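Local atomic coordinates of Vlm2 (PDB entry 6ECB), a protein that contributes the thioesterase domain held in this chain to the nonribosomal peptide synthetase of the depsipeptide valinomycin, and probably acts in product release. Residues Ala26-Leu31 with Glu66-Glu71; Thr50-Ile55 with Ala202-Asp207. All blocks are in the same frame, centred on the assembly; numbering follows the deposited sequence.

Contact 1: residues Ala26-Leu31 with Glu66-Glu71; sequences AKLVRL and EIHGVE
The His68 ring lies between two aliphatic groups. Arg30 CD sits over one face, 4.1 Å from the ring centroid, in a CH-pi contact. Leu28 CD2 lies over the opposite face, toward the rim. Glu66 OE1 stands in plane at one edge, and the Val29 carbonyl oxygen approaches another edge. The Arg30 guanidinium carries Glu66 CG on one face, 3.4 Å above its plane. A water lies in plane at its edge. It accepts from Arg30 NH1 at 2.7 Å and also bonds His68 NE2 at 3.1 Å. Arg30 bends at chi2 (64°), which brings its end back over the partner strand. Glu66 OE2 is 4.0 Å from Arg30 NH1 but well out of the guanidinium plane, so the two charges are merely near each other and make no salt bridge. Arg30 NE hydrogen-bonds Asn32 OD1, which also takes Ile67 N.

Along the backbone, strands 27-30 and 67-71 pair antiparallel. Lys27 with Glu71 and Val29 with Gly69 form hydrogen-bonded pairs. Leu31 N extends the pattern to Ile67 O at 2.8 Å, almost straight at 172°. An alanine at His68 would probably loosen the packing of Arg30 and Leu28, since the ring between them and the water's partner would be gone.

The main chain thus fixes this outer strand of the alpha/beta-hydrolase sheet. The nearby guanidinium is likely to disfavour a positive charge on His68, an effect Glu66 may partly offset.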
ATOM      1  N   ALA A  26     -15.112  -3.109   1.149  1.00 24.41           N
ATOM      2  CA  ALA A  26     -13.818  -3.422   0.586  1.00 23.31           C
ATOM      3  C   ALA A  26     -13.743  -4.917   0.304  1.00 30.30           C
ATOM      4  O   ALA A  26     -14.555  -5.709   0.788  1.00 29.62           O
ATOM      5  CB  ALA A  26     -12.710  -2.993   1.526  1.00 22.02           C
ATOM      6  N   LYS A  27     -12.748  -5.292  -0.491  1.00 24.49           N
ATOM      7  CA  LYS A  27     -12.632  -6.622  -1.069  1.00 26.31           C
ATOM      8  C   LYS A  27     -11.265  -7.161  -0.692  1.00 24.14           C
ATOM      9  O   LYS A  27     -10.260  -6.497  -0.931  1.00 23.35           O
ATOM     10  CB  LYS A  27     -12.790  -6.519  -2.587  1.00 34.95           C
ATOM     11  CG  LYS A  27     -12.520  -7.747  -3.402  1.00 57.71           C
ATOM     12  CD  LYS A  27     -12.798  -7.448  -4.894  1.00 60.58           C
ATOM     13  CE  LYS A  27     -12.295  -8.555  -5.809  1.00 69.71           C
ATOM     14  NZ  LYS A  27     -12.701  -8.358  -7.236  1.00 74.03           N
ATOM     15  N   LEU A  28     -11.220  -8.358  -0.117  1.00 23.48           N
ATOM     16  CA  LEU A  28      -9.952  -9.006   0.188  1.00 23.09           C
ATOM     17  C   LEU A  28      -9.483  -9.779  -1.045  1.00 23.90           C
ATOM     18  O   LEU A  28     -10.211 -10.645  -1.543  1.00 26.50           O
ATOM     19  CB  LEU A  28     -10.166  -9.928   1.380  1.00 29.10           C
ATOM     20  CG  LEU A  28      -8.965 -10.359   2.187  1.00 29.55           C
ATOM     21  CD1 LEU A  28      -8.245  -9.156   2.757  1.00 24.87           C
ATOM     22  CD2 LEU A  28      -9.435 -11.286   3.291  1.00 38.89           C
ATOM     23  N   VAL A  29      -8.291  -9.463  -1.545  1.00 20.76           N
ATOM     24  CA  VAL A  29      -7.746 -10.072  -2.762  1.00 21.93           C
ATOM     25  C   VAL A  29      -6.495 -10.873  -2.411  1.00 23.26           C
ATOM     26  O   VAL A  29      -5.573 -10.344  -1.787  1.00 24.83           O
ATOM     27  CB  VAL A  29      -7.397  -9.001  -3.806  1.00 24.56           C
ATOM     28  CG1 VAL A  29      -6.786  -9.656  -5.036  1.00 39.50           C
ATOM     29  CG2 VAL A  29      -8.641  -8.212  -4.177  1.00 24.68           C
ATOM     30  N   ARG A  30      -6.451 -12.133  -2.833  1.00 23.32           N
ATOM     31  CA  ARG A  30      -5.260 -12.956  -2.636  1.00 20.46           C
ATOM     32  C   ARG A  30      -4.194 -12.575  -3.654  1.00 24.97           C
ATOM     33  O   ARG A  30      -4.452 -12.568  -4.862  1.00 28.97           O
ATOM     34  CB  ARG A  30      -5.632 -14.432  -2.773  1.00 26.95           C
ATOM     35  CG  ARG A  30      -4.488 -15.405  -2.512  1.00 39.33           C
ATOM     36  CD  ARG A  30      -3.961 -15.355  -1.061  1.00 30.84           C
ATOM     37  NE  ARG A  30      -2.901 -16.338  -0.872  1.00 41.64           N
ATOM     38  CZ  ARG A  30      -3.107 -17.582  -0.443  1.00 46.44           C
ATOM     39  NH1 ARG A  30      -4.336 -17.979  -0.117  1.00 45.21           N
ATOM     40  NH2 ARG A  30      -2.083 -18.423  -0.325  1.00 53.22           N
ATOM     41  N   LEU A  31      -2.991 -12.271  -3.170  1.00 22.28           N
ATOM     42  CA  LEU A  31      -1.918 -11.786  -4.025  1.00 20.74           C
ATOM     43  C   LEU A  31      -0.867 -12.832  -4.336  1.00 29.93           C
ATOM     44  O   LEU A  31      -0.015 -12.566  -5.187  1.00 33.27           O
ATOM     45  CB  LEU A  31      -1.208 -10.593  -3.398  1.00 22.48           C
ATOM     46  CG  LEU A  31      -2.108  -9.401  -3.069  1.00 25.82           C
ATOM     47  CD1 LEU A  31      -1.335  -8.270  -2.447  1.00 26.53           C
ATOM     48  CD2 LEU A  31      -2.801  -8.948  -4.349  1.00 29.36           C
ATOM     49  N   GLU A  66      -0.121 -16.863   3.355  1.00 26.87           N
ATOM     50  CA  GLU A  66      -1.171 -16.190   2.599  1.00 24.13           C
ATOM     51  C   GLU A  66      -0.906 -14.696   2.596  1.00 23.53           C
ATOM     52  O   GLU A  66      -0.835 -14.077   3.663  1.00 24.11           O
ATOM     53  CB  GLU A  66      -2.527 -16.461   3.234  1.00 25.05           C
ATOM     54  CG  GLU A  66      -2.908 -17.927   3.237  1.00 31.58           C
ATOM     55  CD  GLU A  66      -4.320 -18.144   3.731  1.00 51.63           C
ATOM     56  OE1 GLU A  66      -4.964 -17.165   4.176  1.00 38.99           O
ATOM     57  OE2 GLU A  66      -4.784 -19.294   3.672  1.00 51.08           O
ATOM     58  N   ILE A  67      -0.805 -14.118   1.409  1.00 19.68           N
ATOM     59  CA  ILE A  67      -0.656 -12.678   1.252  1.00 19.32           C
ATOM     60  C   ILE A  67      -1.918 -12.148   0.598  1.00 21.23           C
ATOM     61  O   ILE A  67      -2.273 -12.572  -0.508  1.00 23.05           O
ATOM     62  CB  ILE A  67       0.570 -12.319   0.413  1.00 21.12           C
ATOM     63  CG1 ILE A  67       1.824 -12.891   1.072  1.00 29.66           C
ATOM     64  CG2 ILE A  67       0.694 -10.820   0.307  1.00 22.61           C
ATOM     65  CD1 ILE A  67       2.979 -12.945   0.154  1.00 32.95           C
ATOM     66  N   HIS A  68      -2.574 -11.218   1.273  1.00 18.52           N
ATOM     67  CA  HIS A  68      -3.769 -10.565   0.774  1.00 18.26           C
ATOM     68  C   HIS A  68      -3.527  -9.072   0.675  1.00 18.81           C
ATOM     69  O   HIS A  68      -2.691  -8.510   1.385  1.00 18.24           O
ATOM     70  CB  HIS A  68      -4.969 -10.762   1.692  1.00 19.97           C
ATOM     71  CG  HIS A  68      -5.445 -12.172   1.768  1.00 22.62           C
ATOM     72  ND1 HIS A  68      -5.038 -13.046   2.754  1.00 24.00           N
ATOM     73  CD2 HIS A  68      -6.313 -12.851   0.987  1.00 24.50           C
ATOM     74  CE1 HIS A  68      -5.654 -14.204   2.580  1.00 24.85           C
ATOM     75  NE2 HIS A  68      -6.422 -14.115   1.509  1.00 26.82           N
ATOM     76  N   GLY A  69      -4.305  -8.420  -0.183  1.00 20.45           N
ATOM     77  CA  GLY A  69      -4.461  -6.979  -0.110  1.00 19.39           C
ATOM     78  C   GLY A  69      -5.934  -6.632  -0.028  1.00 19.01           C
ATOM     79  O   GLY A  69      -6.796  -7.369  -0.507  1.00 21.23           O
ATOM     80  N   VAL A  70      -6.216  -5.497   0.594  1.00 15.34           N
ATOM     81  CA  VAL A  70      -7.573  -4.976   0.629  1.00 16.40           C
ATOM     82  C   VAL A  70      -7.727  -3.968  -0.495  1.00 20.54           C
ATOM     83  O   VAL A  70      -6.973  -2.998  -0.580  1.00 20.91           O
ATOM     84  CB  VAL A  70      -7.899  -4.331   1.974  1.00 20.65           C
ATOM     85  CG1 VAL A  70      -9.316  -3.803   1.939  1.00 21.85           C
ATOM     86  CG2 VAL A  70      -7.741  -5.343   3.081  1.00 22.50           C
ATOM     87  N   GLU A  71      -8.713  -4.200  -1.331  1.00 19.72           N
ATOM     88  CA  GLU A  71      -9.086  -3.301  -2.404  1.00 17.71           C
ATOM     89  C   GLU A  71     -10.214  -2.394  -1.915  1.00 20.27           C
ATOM     90  O   GLU A  71     -11.186  -2.869  -1.322  1.00 21.77           O
ATOM     91  CB  GLU A  71      -9.538  -4.132  -3.592  1.00 26.39           C
ATOM     92  CG  GLU A  71      -9.819  -3.375  -4.790  1.00 54.68           C
ATOM     93  CD  GLU A  71      -8.727  -3.486  -5.835  1.00 31.81           C
ATOM     94  OE1 GLU A  71      -7.508  -3.595  -5.530  1.00 30.22           O
ATOM     95  OE2 GLU A  71      -9.134  -3.426  -6.978  1.00 32.41           O
TER
HETATM   96  O   HOH W   1      -6.785 -16.874   0.106  1.00 46.04           O

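Contact 2: residues Thr50-Ile55 with Ala202-Asp207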
ATOM      1  N   THR A  50      -5.985   0.604  -4.669  1.00 18.68           N
ATOM      2  CA  THR A  50      -5.671  -0.638  -5.358  1.00 19.38           C
ATOM      3  C   THR A  50      -4.592  -1.412  -4.616  1.00 17.86           C
ATOM      4  O   THR A  50      -3.748  -0.821  -3.935  1.00 19.37           O
ATOM      5  CB  THR A  50      -5.210  -0.361  -6.791  1.00 21.43           C
ATOM      6  OG1 THR A  50      -5.016  -1.588  -7.491  1.00 23.18           O
ATOM      7  CG2 THR A  50      -3.908   0.416  -6.825  1.00 22.95           C
ATOM      8  N   VAL A  51      -4.632  -2.741  -4.803  1.00 20.86           N
ATOM      9  CA  VAL A  51      -3.604  -3.674  -4.329  1.00 23.55           C
ATOM     10  C   VAL A  51      -2.499  -3.888  -5.358  1.00 20.05           C
ATOM     11  O   VAL A  51      -1.488  -4.547  -5.060  1.00 20.53           O
ATOM     12  CB  VAL A  51      -4.230  -5.054  -4.004  1.00 26.53           C
ATOM     13  CG1 VAL A  51      -5.435  -4.929  -3.110  1.00 43.99           C
ATOM     14  CG2 VAL A  51      -4.625  -5.783  -5.278  1.00 46.44           C
ATOM     15  N   LEU A  52      -2.644  -3.351  -6.559  1.00 20.93           N
ATOM     16  CA  LEU A  52      -1.773  -3.798  -7.637  1.00 23.60           C
ATOM     17  C   LEU A  52      -0.310  -3.446  -7.406  1.00 20.04           C
ATOM     18  O   LEU A  52       0.563  -4.194  -7.871  1.00 21.43           O
ATOM     19  CB  LEU A  52      -2.291  -3.247  -8.947  1.00 29.49           C
ATOM     20  CG  LEU A  52      -1.995  -1.839  -9.381  1.00 43.06           C
ATOM     21  CD1 LEU A  52      -0.633  -1.758 -10.067  1.00 40.81           C
ATOM     22  CD2 LEU A  52      -3.121  -1.476 -10.360  1.00 57.33           C
ATOM     23  N   GLY A  53      -0.014  -2.393  -6.642  1.00 19.54           N
ATOM     24  CA  GLY A  53       1.353  -2.016  -6.325  1.00 21.29           C
ATOM     25  C   GLY A  53       2.099  -3.003  -5.448  1.00 20.32           C
ATOM     26  O   GLY A  53       3.324  -2.894  -5.337  1.00 21.96           O
ATOM     27  N   TYR A  54       1.390  -3.954  -4.833  1.00 19.48           N
ATOM     28  CA  TYR A  54       2.008  -4.982  -3.996  1.00 16.22           C
ATOM     29  C   TYR A  54       2.217  -6.309  -4.712  1.00 18.26           C
ATOM     30  O   TYR A  54       2.765  -7.244  -4.108  1.00 19.97           O
ATOM     31  CB  TYR A  54       1.153  -5.238  -2.766  1.00 17.68           C
ATOM     32  CG  TYR A  54       0.928  -4.030  -1.895  1.00 16.29           C
ATOM     33  CD1 TYR A  54       1.966  -3.455  -1.171  1.00 16.35           C
ATOM     34  CD2 TYR A  54      -0.336  -3.493  -1.762  1.00 18.49           C
ATOM     35  CE1 TYR A  54       1.750  -2.371  -0.338  1.00 16.28           C
ATOM     36  CE2 TYR A  54      -0.561  -2.390  -0.932  1.00 19.31           C
ATOM     37  CZ  TYR A  54       0.491  -1.836  -0.241  1.00 17.21           C
ATOM     38  OH  TYR A  54       0.300  -0.755   0.612  1.00 16.57           O
ATOM     39  N   ILE A  55       1.783  -6.433  -5.971  1.00 20.79           N
ATOM     40  CA  ILE A  55       1.811  -7.736  -6.624  1.00 20.81           C
ATOM     41  C   ILE A  55       3.238  -8.226  -6.782  1.00 20.80           C
ATOM     42  O   ILE A  55       3.533  -9.400  -6.538  1.00 20.95           O
ATOM     43  CB  ILE A  55       1.072  -7.686  -7.973  1.00 20.78           C
ATOM     44  CG1 ILE A  55      -0.435  -7.591  -7.709  1.00 23.54           C
ATOM     45  CG2 ILE A  55       1.399  -8.911  -8.818  1.00 24.69           C
ATOM     46  CD1 ILE A  55      -1.218  -7.169  -8.948  1.00 29.60           C
ATOM     47  N   ALA A 202      -6.495  -9.011 -15.463  1.00 47.35           N
ATOM     48  CA  ALA A 202      -7.779  -9.504 -14.980  1.00 53.46           C
ATOM     49  C   ALA A 202      -8.667  -8.361 -14.511  1.00 45.52           C
ATOM     50  O   ALA A 202      -9.889  -8.396 -14.703  1.00 56.61           O
ATOM     51  CB  ALA A 202      -7.557 -10.499 -13.839  1.00 51.67           C
ATOM     52  N   PHE A 203      -8.071  -7.339 -13.892  1.00 44.53           N
ATOM     53  CA  PHE A 203      -8.847  -6.250 -13.323  1.00 43.63           C
ATOM     54  C   PHE A 203      -8.525  -4.860 -13.862  1.00 57.66           C
ATOM     55  O   PHE A 203      -9.368  -3.971 -13.730  1.00 37.89           O
ATOM     56  CB  PHE A 203      -8.668  -6.223 -11.802  1.00 48.08           C
ATOM     57  CG  PHE A 203      -7.259  -5.986 -11.368  1.00 38.96           C
ATOM     58  CD1 PHE A 203      -6.787  -4.705 -11.196  1.00 37.96           C
ATOM     59  CD2 PHE A 203      -6.396  -7.054 -11.138  1.00 45.60           C
ATOM     60  CE1 PHE A 203      -5.485  -4.474 -10.787  1.00 37.63           C
ATOM     61  CE2 PHE A 203      -5.084  -6.827 -10.717  1.00 41.70           C
ATOM     62  CZ  PHE A 203      -4.629  -5.539 -10.550  1.00 40.74           C
ATOM     63  N   LEU A 204      -7.360  -4.637 -14.469  1.00 33.16           N
ATOM     64  CA  LEU A 204      -6.956  -3.277 -14.834  1.00 39.30           C
ATOM     65  C   LEU A 204      -7.509  -2.900 -16.214  1.00 36.76           C
ATOM     66  O   LEU A 204      -6.802  -2.766 -17.213  1.00 36.37           O
ATOM     67  CB  LEU A 204      -5.444  -3.150 -14.755  1.00 40.30           C
ATOM     68  CG  LEU A 204      -4.814  -1.775 -14.959  1.00 52.58           C
ATOM     69  CD1 LEU A 204      -5.756  -0.637 -14.666  1.00 55.72           C
ATOM     70  CD2 LEU A 204      -3.579  -1.683 -14.086  1.00 47.01           C
ATOM     71  N   SER A 205      -8.817  -2.665 -16.229  1.00 30.89           N
ATOM     72  CA  SER A 205      -9.554  -2.223 -17.401  1.00 32.66           C
ATOM     73  C   SER A 205      -9.551  -0.697 -17.505  1.00 31.39           C
ATOM     74  O   SER A 205      -9.100   0.010 -16.603  1.00 30.55           O
ATOM     75  CB  SER A 205     -10.991  -2.701 -17.304  1.00 40.66           C
ATOM     76  OG  SER A 205     -11.521  -2.202 -16.086  1.00 36.70           O
ATOM     77  N   GLU A 206     -10.092  -0.192 -18.617  1.00 32.62           N
ATOM     78  CA  GLU A 206     -10.269   1.254 -18.764  1.00 33.08           C
ATOM     79  C   GLU A 206     -11.086   1.822 -17.607  1.00 37.15           C
ATOM     80  O   GLU A 206     -10.738   2.861 -17.029  1.00 32.83           O
ATOM     81  CB  GLU A 206     -10.946   1.561 -20.098  1.00 39.13           C
ATOM     82  CG  GLU A 206     -11.166   3.045 -20.333  1.00 51.83           C
ATOM     83  CD  GLU A 206     -11.961   3.320 -21.594  1.00 61.84           C
ATOM     84  OE1 GLU A 206     -11.989   2.441 -22.479  1.00 59.61           O
ATOM     85  OE2 GLU A 206     -12.570   4.409 -21.680  1.00 65.28           O
ATOM     86  N   ASP A 207     -12.161   1.129 -17.238  1.00 37.39           N
ATOM     87  CA  ASP A 207     -13.014   1.577 -16.143  1.00 36.42           C
ATOM     88  C   ASP A 207     -12.284   1.545 -14.801  1.00 31.81           C
ATOM     89  O   ASP A 207     -12.415   2.468 -13.988  1.00 30.88           O
ATOM     90  CB  ASP A 207     -14.250   0.692 -16.100  1.00 43.74           C
ATOM     91  CG  ASP A 207     -15.258   1.168 -15.107  1.00 54.42           C
ATOM     92  OD1 ASP A 207     -15.811   2.267 -15.328  1.00 58.90           O
ATOM     93  OD2 ASP A 207     -15.486   0.443 -14.110  1.00 49.78           O
TER
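Two loops meet here, one from the core of the alpha/beta-hydrolase fold and one from the helical region inserted after strand 134-137. The first, Thr50-Ile55, leads from strand 40-44 into helix 55-60. The second, Ala202-Asp207, leads into helix 206-220.

Phe203 carries the contact. Its CG takes the crowded position between the backbone N and the carbonyl carbon (chi1 62°), and the far end of its ring points at the core loop. Leu52 takes up that end with two atoms. Its CB lies at the ring edge, 3.6 Å from Phe203 CZ. Its CD2 lies in the ring plane, 3.8 Å from Phe203 CE1. Ile55 comes tip to tip, with CD1 4.1 Å from Phe203 CZ. The ring is therefore met along its edge by these side chains. Leu52 CG is also in the crowded position (chi1 81°). From there Leu52 CD2 reaches Leu204 CD2 at 3.8 Å, the two side chains crossing at about a right angle.

Both loops are shaped by their own bonds. Thr50 OG1 accepts from Leu52 N at 3.1 Å, an ST turn that holds the backbone at Leu52. An inverse gamma turn is centred on Leu204, closed by the bond from Ser205 N to Phe203 O. Ser205 is the N-cap of helix 206-220, its OG bonding Tyr208 N. Tyr208 also packs edge-to-face with Phe203 and bonds Thr50 OG1 through its hydroxyl.

The apolar seam between a core loop and an inserted helical region, joined further by Leu52 packing on Ile167 and Met170, fits the core-and-lid layout of thioesterase domains of nonribosomal peptide synthetases.

Overall arrangement
Contacts 1 and 2 lie with their centres about 12 Å apart and touch directly. Glu71, at the end of strand 67-71, makes the polar join: its OE1 is 3.1 Å from Val51 N, a probable hydrogen bond. Val51 CG1 packs alongside, 3.5 Å from Val70 O. Glu71 OE2 bonds the Tyr208 hydroxyl, which also bonds Thr50, so the sheet, the core loop and helix 206-220 share one network. Contact 1 builds the outer part of the sheet, while contact 2 is one of the places where the helical region packs on the core. Within loop 50-55, Tyr54 OH bonds His110 N, next to Ser111, probably the nucleophile of a Ser-His-Asp triad.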